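Local coordinates for protein leukotriene A-4 hydrolase (Saccharomyces cerevisiae, PDB 2XQ0) that uses a single zinc ion to cleave di- and tripeptides as an aminopeptidase and also shows low epoxide hydrolase activity in vitro, at residues Thr343-Leu355 / Thr387-Glu401. Numbering follows the deposited sequence.
Sequences TRHFSALIGWSDL and TVPYEKGFNLLFHLE. With BES (2-(3-amino-2-hydroxy-4-phenyl-butyrylamino)-4-methyl-pentanoic acid), chain B.
R344 and E401 both carry CG trans to the backbone nitrogen (chi1 168° and 178°), and a bend at chi3 of R344 turns its guanidinium end-on to the carboxylate. Each oxygen offers its syn lone pair: NH1 of R344 reaches OE1 of E401 at 3.1 Å, NH2 reaches OE2 at 2.9 Å, and the two groups are nearly coplanar. CE1 of F398 lies over one guanidinium face, 3.6 Å from NH2 of R344, while the F398 edge also points at the H345 ring in an offset edge-to-face pair. Replacing R344 by an alanine is likely to leave the E401 carboxylate without this countercharge, with Y329 still bonded to OE1, and F398 CE1 without the guanidinium it packs on. Midway, A348 CB packs on F394, and E391 folds back over G351, its CD 3.4 Å from G351 CA, where a CB would run into OE1 of E391 as it now lies. A water joins A348 O, E391 OE1 and N395 ND2. At the far end L355 CD1 meets V388 CG2 at 3.9 Å. Next to E391, Y390, the catalytic proton donor, bonds bestatin O3 through its OH. The two-bond grip thus fixes the E401 carboxylate's rotation, while R332, salt-bridged to OE2 of E391, would probably balance that charge about 10 Å from the zinc ion.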
ATOM      1  N   THR A 343      12.706  13.916  12.809  1.00 21.99           N
ATOM      2  CA  THR A 343      12.501  13.040  11.664  1.00 29.85           C
ATOM      3  C   THR A 343      11.049  12.550  11.591  1.00 22.50           C
ATOM      4  O   THR A 343      10.431  12.586  10.521  1.00 22.77           O
ATOM      5  CB  THR A 343      13.489  11.848  11.705  1.00 30.24           C
ATOM      6  OG1 THR A 343      14.824  12.353  11.663  1.00 32.79           O
ATOM      7  CG2 THR A 343      13.289  10.921  10.514  1.00 28.77           C
ATOM      8  N   ARG A 344      10.493  12.107  12.719  1.00 16.58           N
ATOM      9  CA  ARG A 344       9.094  11.680  12.728  1.00 18.24           C
ATOM     10  C   ARG A 344       8.194  12.822  12.261  1.00 19.52           C
ATOM     11  O   ARG A 344       7.284  12.637  11.447  1.00 21.00           O
ATOM     12  CB  ARG A 344       8.656  11.212  14.125  1.00 21.34           C
ATOM     13  CG  ARG A 344       7.124  11.039  14.227  1.00 27.50           C
ATOM     14  CD  ARG A 344       6.710  10.150  15.395  1.00 27.51           C
ATOM     15  NE  ARG A 344       6.640  10.879  16.662  1.00 30.12           N
ATOM     16  CZ  ARG A 344       5.574  10.865  17.456  1.00 25.97           C
ATOM     17  NH1 ARG A 344       4.503  10.168  17.107  1.00 23.86           N
ATOM     18  NH2 ARG A 344       5.570  11.544  18.592  1.00 27.46           N
ATOM     19  N   HIS A 345       8.440  14.007  12.802  1.00 19.95           N
ATOM     20  CA  HIS A 345       7.625  15.168  12.487  1.00 20.61           C
ATOM     21  C   HIS A 345       7.785  15.602  11.034  1.00 22.66           C
ATOM     22  O   HIS A 345       6.824  16.028  10.402  1.00 19.63           O
ATOM     23  CB  HIS A 345       7.966  16.315  13.438  1.00 21.55           C
ATOM     24  CG  HIS A 345       7.392  16.137  14.807  1.00 23.20           C
ATOM     25  ND1 HIS A 345       6.523  17.043  15.372  1.00 24.77           N
ATOM     26  CD2 HIS A 345       7.519  15.132  15.701  1.00 23.52           C
ATOM     27  CE1 HIS A 345       6.161  16.619  16.570  1.00 28.92           C
ATOM     28  NE2 HIS A 345       6.750  15.456  16.791  1.00 29.44           N
ATOM     29  N   PHE A 346       8.999  15.511  10.500  1.00 20.66           N
ATOM     30  CA  PHE A 346       9.208  15.825   9.082  1.00 17.61           C
ATOM     31  C   PHE A 346       8.347  14.898   8.223  1.00 20.97           C
ATOM     32  O   PHE A 346       7.701  15.311   7.269  1.00 20.28           O
ATOM     33  CB  PHE A 346      10.692  15.669   8.709  1.00 22.43           C
ATOM     34  CG  PHE A 346      10.985  15.949   7.256  1.00 26.97           C
ATOM     35  CD1 PHE A 346      10.969  17.250   6.768  1.00 31.99           C
ATOM     36  CD2 PHE A 346      11.244  14.918   6.376  1.00 36.08           C
ATOM     37  CE1 PHE A 346      11.223  17.507   5.434  1.00 36.41           C
ATOM     38  CE2 PHE A 346      11.510  15.174   5.044  1.00 33.89           C
ATOM     39  CZ  PHE A 346      11.497  16.464   4.569  1.00 26.33           C
ATOM     40  N   SER A 347       8.340  13.623   8.559  1.00 16.24           N
ATOM     41  CA  SER A 347       7.534  12.671   7.790  1.00 20.94           C
ATOM     42  C   SER A 347       6.037  13.056   7.859  1.00 24.75           C
ATOM     43  O   SER A 347       5.323  12.983   6.854  1.00 22.19           O
ATOM     44  CB  SER A 347       7.810  11.242   8.297  1.00 24.48           C
ATOM     45  OG  SER A 347       6.896  10.308   7.756  1.00 34.62           O
ATOM     46  N   ALA A 348       5.575  13.516   9.023  1.00 17.68           N
ATOM     47  CA  ALA A 348       4.166  13.889   9.201  1.00 17.21           C
ATOM     48  C   ALA A 348       3.839  15.128   8.391  1.00 21.06           C
ATOM     49  O   ALA A 348       2.713  15.299   7.927  1.00 18.72           O
ATOM     50  CB  ALA A 348       3.864  14.157  10.680  1.00 15.68           C
ATOM     51  N   LEU A 349       4.828  15.999   8.234  1.00 17.55           N
ATOM     52  CA  LEU A 349       4.657  17.250   7.497  1.00 20.75           C
ATOM     53  C   LEU A 349       4.493  16.976   6.029  1.00 22.48           C
ATOM     54  O   LEU A 349       3.706  17.631   5.362  1.00 25.96           O
ATOM     55  CB  LEU A 349       5.879  18.155   7.659  1.00 32.11           C
ATOM     56  CG  LEU A 349       6.054  18.990   8.918  1.00 34.58           C
ATOM     57  CD1 LEU A 349       7.455  19.598   8.919  1.00 34.81           C
ATOM     58  CD2 LEU A 349       4.991  20.074   9.002  1.00 44.89           C
ATOM     59  N   ILE A 350       5.279  16.040   5.510  1.00 21.45           N
ATOM     60  CA  ILE A 350       5.113  15.653   4.116  1.00 28.67           C
ATOM     61  C   ILE A 350       3.738  14.998   3.952  1.00 20.89           C
ATOM     62  O   ILE A 350       3.039  15.278   2.994  1.00 24.79           O
ATOM     63  CB  ILE A 350       6.203  14.679   3.626  1.00 25.96           C
ATOM     64  CG1 ILE A 350       7.616  15.233   3.865  1.00 33.15           C
ATOM     65  CG2 ILE A 350       5.976  14.333   2.155  1.00 34.74           C
ATOM     66  CD1 ILE A 350       7.824  16.628   3.370  1.00 27.33           C
ATOM     67  N   GLY A 351       3.361  14.135   4.895  1.00 21.53           N
ATOM     68  CA  GLY A 351       2.053  13.489   4.890  1.00 19.76           C
ATOM     69  C   GLY A 351       0.893  14.476   4.926  1.00 21.53           C
ATOM     70  O   GLY A 351      -0.142  14.270   4.288  1.00 23.33           O
ATOM     71  N   TRP A 352       1.067  15.566   5.665  1.00 21.85           N
ATOM     72  CA  TRP A 352       0.057  16.614   5.721  1.00 25.92           C
ATOM     73  C   TRP A 352      -0.184  17.215   4.342  1.00 23.58           C
ATOM     74  O   TRP A 352      -1.330  17.406   3.938  1.00 18.29           O
ATOM     75  CB  TRP A 352       0.438  17.715   6.732  1.00 22.51           C
ATOM     76  CG  TRP A 352      -0.616  18.782   6.862  1.00 28.87           C
ATOM     77  CD1 TRP A 352      -0.648  19.997   6.234  1.00 29.79           C
ATOM     78  CD2 TRP A 352      -1.799  18.713   7.665  1.00 21.87           C
ATOM     79  NE1 TRP A 352      -1.769  20.693   6.619  1.00 29.51           N
ATOM     80  CE2 TRP A 352      -2.497  19.921   7.484  1.00 19.86           C
ATOM     81  CE3 TRP A 352      -2.334  17.743   8.523  1.00 24.29           C
ATOM     82  CZ2 TRP A 352      -3.702  20.190   8.130  1.00 23.79           C
ATOM     83  CZ3 TRP A 352      -3.536  18.009   9.156  1.00 21.53           C
ATOM     84  CH2 TRP A 352      -4.202  19.228   8.959  1.00 21.70           C
ATOM     85  N   SER A 353       0.889  17.511   3.614  1.00 22.27           N
ATOM     86  CA  SER A 353       0.734  18.063   2.275  1.00 28.56           C
ATOM     87  C   SER A 353       0.182  17.031   1.288  1.00 27.24           C
ATOM     88  O   SER A 353      -0.560  17.401   0.390  1.00 24.86           O
ATOM     89  CB  SER A 353       2.036  18.672   1.749  1.00 36.79           C
ATOM     90  OG  SER A 353       2.872  17.672   1.213  1.00 48.44           O
ATOM     91  N   ASP A 354       0.554  15.755   1.438  1.00 18.96           N
ATOM     92  CA  ASP A 354      -0.094  14.671   0.684  1.00 26.43           C
ATOM     93  C   ASP A 354      -1.617  14.605   0.946  1.00 22.07           C
ATOM     94  O   ASP A 354      -2.419  14.427   0.020  1.00 22.63           O
ATOM     95  CB  ASP A 354       0.538  13.318   1.030  1.00 30.14           C
ATOM     96  CG  ASP A 354       1.938  13.144   0.441  1.00 39.04           C
ATOM     97  OD1 ASP A 354       2.330  13.916  -0.458  1.00 32.66           O
ATOM     98  OD2 ASP A 354       2.655  12.214   0.879  1.00 43.83           O
ATOM     99  N   LEU A 355      -2.016  14.730   2.205  1.00 20.59           N
ATOM    100  CA  LEU A 355      -3.445  14.743   2.548  1.00 24.28           C
ATOM    101  C   LEU A 355      -4.155  15.902   1.849  1.00 26.10           C
ATOM    102  O   LEU A 355      -5.223  15.739   1.238  1.00 26.86           O
ATOM    103  CB  LEU A 355      -3.629  14.866   4.071  1.00 23.34           C
ATOM    104  CG  LEU A 355      -5.071  14.766   4.608  1.00 25.39           C
ATOM    105  CD1 LEU A 355      -5.740  13.478   4.111  1.00 21.24           C
ATOM    106  CD2 LEU A 355      -5.121  14.844   6.122  1.00 19.66           C
ATOM    107  N   THR A 387      -5.428   9.199   0.296  1.00 24.94           N
ATOM    108  CA  THR A 387      -4.535   9.491   1.399  1.00 23.74           C
ATOM    109  C   THR A 387      -5.266   9.657   2.740  1.00 23.20           C
ATOM    110  O   THR A 387      -4.646   9.593   3.801  1.00 23.58           O
ATOM    111  CB  THR A 387      -3.731  10.745   1.086  1.00 29.29           C
ATOM    112  OG1 THR A 387      -3.106  10.587  -0.201  1.00 27.49           O
ATOM    113  CG2 THR A 387      -2.685  10.972   2.155  1.00 29.96           C
ATOM    114  N   VAL A 388      -6.585   9.844   2.700  1.00 19.31           N
ATOM    115  CA  VAL A 388      -7.345  10.115   3.932  1.00 17.52           C
ATOM    116  C   VAL A 388      -7.200   9.060   5.042  1.00 19.69           C
ATOM    117  O   VAL A 388      -6.915   9.406   6.185  1.00 17.86           O
ATOM    118  CB  VAL A 388      -8.839  10.368   3.619  1.00 22.73           C
ATOM    119  CG1 VAL A 388      -9.660  10.445   4.912  1.00 21.17           C
ATOM    120  CG2 VAL A 388      -8.979  11.646   2.812  1.00 20.01           C
ATOM    121  N   PRO A 389      -7.392   7.765   4.721  1.00 19.94           N
ATOM    122  CA  PRO A 389      -7.265   6.809   5.833  1.00 21.78           C
ATOM    123  C   PRO A 389      -5.864   6.803   6.429  1.00 24.75           C
ATOM    124  O   PRO A 389      -5.705   6.597   7.640  1.00 27.34           O
ATOM    125  CB  PRO A 389      -7.583   5.444   5.186  1.00 19.55           C
ATOM    126  CG  PRO A 389      -7.542   5.682   3.686  1.00 18.00           C
ATOM    127  CD  PRO A 389      -7.952   7.135   3.513  1.00 19.20           C
ATOM    128  N   TYR A 390      -4.862   7.011   5.578  1.00 18.30           N
ATOM    129  CA  TYR A 390      -3.474   7.043   6.017  1.00 18.17           C
ATOM    130  C   TYR A 390      -3.235   8.225   6.948  1.00 16.69           C
ATOM    131  O   TYR A 390      -2.818   8.059   8.092  1.00 18.60           O
ATOM    132  CB  TYR A 390      -2.542   7.162   4.797  1.00 17.51           C
ATOM    133  CG  TYR A 390      -2.551   5.947   3.885  1.00 19.02           C
ATOM    134  CD1 TYR A 390      -3.533   5.781   2.907  1.00 23.29           C
ATOM    135  CD2 TYR A 390      -1.562   4.978   3.992  1.00 22.05           C
ATOM    136  CE1 TYR A 390      -3.539   4.655   2.071  1.00 31.14           C
ATOM    137  CE2 TYR A 390      -1.555   3.853   3.162  1.00 25.91           C
ATOM    138  CZ  TYR A 390      -2.538   3.698   2.212  1.00 32.53           C
ATOM    139  OH  TYR A 390      -2.513   2.589   1.392  1.00 33.54           O
ATOM    140  N   GLU A 391      -3.493   9.417   6.441  1.00 18.84           N
ATOM    141  CA  GLU A 391      -3.035  10.635   7.107  1.00 22.97           C
ATOM    142  C   GLU A 391      -4.047  11.242   8.061  1.00 21.89           C
ATOM    143  O   GLU A 391      -3.667  11.774   9.096  1.00 19.45           O
ATOM    144  CB  GLU A 391      -2.608  11.683   6.078  1.00 17.49           C
ATOM    145  CG  GLU A 391      -1.398  11.271   5.223  1.00 22.93           C
ATOM    146  CD  GLU A 391      -0.111  11.120   6.032  1.00 30.85           C
ATOM    147  OE1 GLU A 391       0.003  11.710   7.132  1.00 23.25           O
ATOM    148  OE2 GLU A 391       0.793  10.398   5.569  1.00 33.83           O
ATOM    149  N   LYS A 392      -5.329  11.217   7.720  1.00 20.52           N
ATOM    150  CA  LYS A 392      -6.309  11.632   8.713  1.00 15.85           C
ATOM    151  C   LYS A 392      -6.294  10.587   9.822  1.00 16.08           C
ATOM    152  O   LYS A 392      -6.435  10.909  11.006  1.00 21.14           O
ATOM    153  CB  LYS A 392      -7.717  11.803   8.089  1.00 16.39           C
ATOM    154  CG  LYS A 392      -8.711  12.493   9.026  1.00 27.26           C
ATOM    155  CD  LYS A 392     -10.134  12.628   8.458  1.00 35.72           C
ATOM    156  CE  LYS A 392     -10.329  13.895   7.634  1.00 29.50           C
ATOM    157  NZ  LYS A 392     -11.798  14.260   7.438  1.00 23.91           N
ATOM    158  N   GLY A 393      -6.115   9.323   9.437  1.00 19.66           N
ATOM    159  CA  GLY A 393      -6.002   8.244  10.410  1.00 16.08           C
ATOM    160  C   GLY A 393      -4.843   8.464  11.350  1.00 24.65           C
ATOM    161  O   GLY A 393      -5.011   8.476  12.567  1.00 22.27           O
ATOM    162  N   PHE A 394      -3.654   8.635  10.779  1.00 18.12           N
ATOM    163  CA  PHE A 394      -2.475   8.996  11.564  1.00 17.88           C
ATOM    164  C   PHE A 394      -2.703  10.212  12.458  1.00 18.19           C
ATOM    165  O   PHE A 394      -2.330  10.214  13.630  1.00 18.98           O
ATOM    166  CB  PHE A 394      -1.292   9.291  10.641  1.00 15.27           C
ATOM    167  CG  PHE A 394      -0.234  10.114  11.304  1.00 15.91           C
ATOM    168  CD1 PHE A 394       0.664   9.529  12.172  1.00 17.03           C
ATOM    169  CD2 PHE A 394      -0.182  11.475  11.107  1.00 18.88           C
ATOM    170  CE1 PHE A 394       1.619  10.282  12.818  1.00 20.29           C
ATOM    171  CE2 PHE A 394       0.779  12.240  11.753  1.00 26.51           C
ATOM    172  CZ  PHE A 394       1.679  11.644  12.605  1.00 23.54           C
ATOM    173  N   ASN A 395      -3.289  11.270  11.910  1.00 17.85           N
ATOM    174  CA  ASN A 395      -3.495  12.475  12.716  1.00 22.83           C
ATOM    175  C   ASN A 395      -4.456  12.329  13.880  1.00 24.78           C
ATOM    176  O   ASN A 395      -4.281  12.974  14.922  1.00 22.84           O
ATOM    177  CB  ASN A 395      -3.878  13.662  11.834  1.00 23.11           C
ATOM    178  CG  ASN A 395      -2.649  14.338  11.248  1.00 29.22           C
ATOM    179  OD1 ASN A 395      -1.887  14.982  11.969  1.00 30.56           O
ATOM    180  ND2 ASN A 395      -2.421  14.148   9.950  1.00 23.32           N
ATOM    181  N   LEU A 396      -5.463  11.477  13.734  1.00 19.01           N
ATOM    182  CA  LEU A 396      -6.324  11.203  14.886  1.00 23.95           C
ATOM    183  C   LEU A 396      -5.520  10.498  15.976  1.00 19.00           C
ATOM    184  O   LEU A 396      -5.616  10.841  17.161  1.00 21.13           O
ATOM    185  CB  LEU A 396      -7.542  10.371  14.475  1.00 19.14           C
ATOM    186  CG  LEU A 396      -8.366   9.810  15.623  1.00 23.62           C
ATOM    187  CD1 LEU A 396      -8.769  10.935  16.558  1.00 27.82           C
ATOM    188  CD2 LEU A 396      -9.587   9.066  15.081  1.00 18.78           C
ATOM    189  N   LEU A 397      -4.683   9.539  15.582  1.00 16.96           N
ATOM    190  CA  LEU A 397      -3.878   8.808  16.585  1.00 21.35           C
ATOM    191  C   LEU A 397      -2.798   9.676  17.248  1.00 24.04           C
ATOM    192  O   LEU A 397      -2.504   9.526  18.438  1.00 21.88           O
ATOM    193  CB  LEU A 397      -3.246   7.572  15.955  1.00 21.29           C
ATOM    194  CG  LEU A 397      -4.286   6.557  15.473  1.00 23.89           C
ATOM    195  CD1 LEU A 397      -3.632   5.453  14.674  1.00 21.24           C
ATOM    196  CD2 LEU A 397      -5.050   6.005  16.666  1.00 21.74           C
ATOM    197  N   PHE A 398      -2.182  10.547  16.458  1.00 19.64           N
ATOM    198  CA  PHE A 398      -1.200  11.484  16.964  1.00 17.77           C
ATOM    199  C   PHE A 398      -1.848  12.474  17.964  1.00 30.58           C
ATOM    200  O   PHE A 398      -1.233  12.865  18.965  1.00 28.50           O
ATOM    201  CB  PHE A 398      -0.533  12.232  15.801  1.00 22.71           C
ATOM    202  CG  PHE A 398       0.596  13.137  16.238  1.00 29.39           C
ATOM    203  CD1 PHE A 398       1.793  12.603  16.686  1.00 27.37           C
ATOM    204  CD2 PHE A 398       0.451  14.518  16.217  1.00 34.46           C
ATOM    205  CE1 PHE A 398       2.839  13.434  17.116  1.00 30.64           C
ATOM    206  CE2 PHE A 398       1.491  15.351  16.635  1.00 39.83           C
ATOM    207  CZ  PHE A 398       2.687  14.798  17.086  1.00 28.80           C
ATOM    208  N   HIS A 399      -3.083  12.876  17.675  1.00 26.75           N
ATOM    209  CA  HIS A 399      -3.854  13.744  18.566  1.00 30.06           C
ATOM    210  C   HIS A 399      -4.116  13.045  19.899  1.00 29.63           C
ATOM    211  O   HIS A 399      -3.922  13.623  20.968  1.00 28.32           O
ATOM    212  CB  HIS A 399      -5.179  14.127  17.902  1.00 26.54           C
ATOM    213  CG  HIS A 399      -6.042  15.021  18.740  1.00 28.73           C
ATOM    214  ND1 HIS A 399      -5.633  16.269  19.156  1.00 32.48           N
ATOM    215  CD2 HIS A 399      -7.287  14.848  19.234  1.00 36.48           C
ATOM    216  CE1 HIS A 399      -6.590  16.824  19.877  1.00 33.42           C
ATOM    217  NE2 HIS A 399      -7.606  15.984  19.939  1.00 34.90           N
ATOM    218  N   LEU A 400      -4.538  11.788  19.817  1.00 22.16           N
ATOM    219  CA  LEU A 400      -4.806  10.970  20.990  1.00 27.52           C
ATOM    220  C   LEU A 400      -3.545  10.759  21.825  1.00 27.30           C
ATOM    221  O   LEU A 400      -3.576  10.884  23.046  1.00 31.16           O
ATOM    222  CB  LEU A 400      -5.390   9.622  20.560  1.00 24.71           C
ATOM    223  CG  LEU A 400      -6.827   9.696  20.026  1.00 25.31           C
ATOM    224  CD1 LEU A 400      -7.345   8.313  19.604  1.00 22.44           C
ATOM    225  CD2 LEU A 400      -7.770  10.340  21.042  1.00 34.25           C
ATOM    226  N   GLU A 401      -2.443  10.414  21.160  1.00 25.40           N
ATOM    227  CA  GLU A 401      -1.142  10.332  21.817  1.00 25.22           C
ATOM    228  C   GLU A 401      -0.891  11.592  22.644  1.00 27.27           C
ATOM    229  O   GLU A 401      -0.513  11.521  23.808  1.00 27.44           O
ATOM    230  CB  GLU A 401      -0.030  10.187  20.765  1.00 24.88           C
ATOM    231  CG  GLU A 401       1.373  10.133  21.338  1.00 27.33           C
ATOM    232  CD  GLU A 401       2.467  10.265  20.280  1.00 39.67           C
ATOM    233  OE1 GLU A 401       2.504   9.440  19.327  1.00 30.35           O
ATOM    234  OE2 GLU A 401       3.311  11.188  20.421  1.00 33.00           O
TER
HETATM  235  N2  BES B 901      -1.111  -2.703   0.856  1.00 46.76           N
HETATM  236  C1  BES B 901      -0.883  -1.273   0.822  1.00 45.88           C
HETATM  237  C6  BES B 901      -1.081  -0.741  -0.598  1.00 46.67           C
HETATM  238  C7  BES B 901      -2.516  -0.940  -1.032  1.00 48.03           C
HETATM  239  C8  BES B 901      -3.552  -0.585  -0.175  1.00 45.10           C
HETATM  240  C12 BES B 901      -2.802  -1.492  -2.277  1.00 51.51           C
HETATM  241  C9  BES B 901      -4.872  -0.771  -0.566  1.00 44.27           C
HETATM  242  C11 BES B 901      -4.126  -1.680  -2.668  1.00 49.59           C
HETATM  243  C10 BES B 901      -5.162  -1.318  -1.812  1.00 44.60           C
HETATM  244  C2  BES B 901       0.526  -0.926   1.321  1.00 44.93           C
HETATM  245  O2  BES B 901       0.828  -1.398   2.642  1.00 32.40           O
HETATM  246  C3  BES B 901       0.649   0.561   1.286  1.00 47.59           C
HETATM  247  O3  BES B 901       0.059   1.277   2.098  1.00 38.26           O
HETATM  248  N1  BES B 901       1.429   0.937   0.280  1.00 55.01           N
HETATM  249  C4  BES B 901       1.804   2.280  -0.111  1.00 58.17           C
HETATM  250  C13 BES B 901       3.171   2.465   0.537  1.00 51.78           C
HETATM  251  C14 BES B 901       3.258   3.726   1.386  1.00 54.64           C
HETATM  252  C15 BES B 901       4.389   3.599   2.400  1.00 48.21           C
HETATM  253  C16 BES B 901       1.934   4.043   2.077  1.00 59.03           C
HETATM  254  C5  BES B 901       1.970   2.259  -1.603  1.00 58.04           C
HETATM  255  O1  BES B 901       1.812   3.320  -2.247  1.00 58.99           O
HETATM  256  O4  BES B 901       2.258   1.165  -2.152  1.00 49.54           O
HETATM  257  O   HOH W   1       0.259  14.117   8.527  1.00 23.56           O
HETATM  258  O   HOH W   2       1.277  10.009   2.547  1.00 48.56           O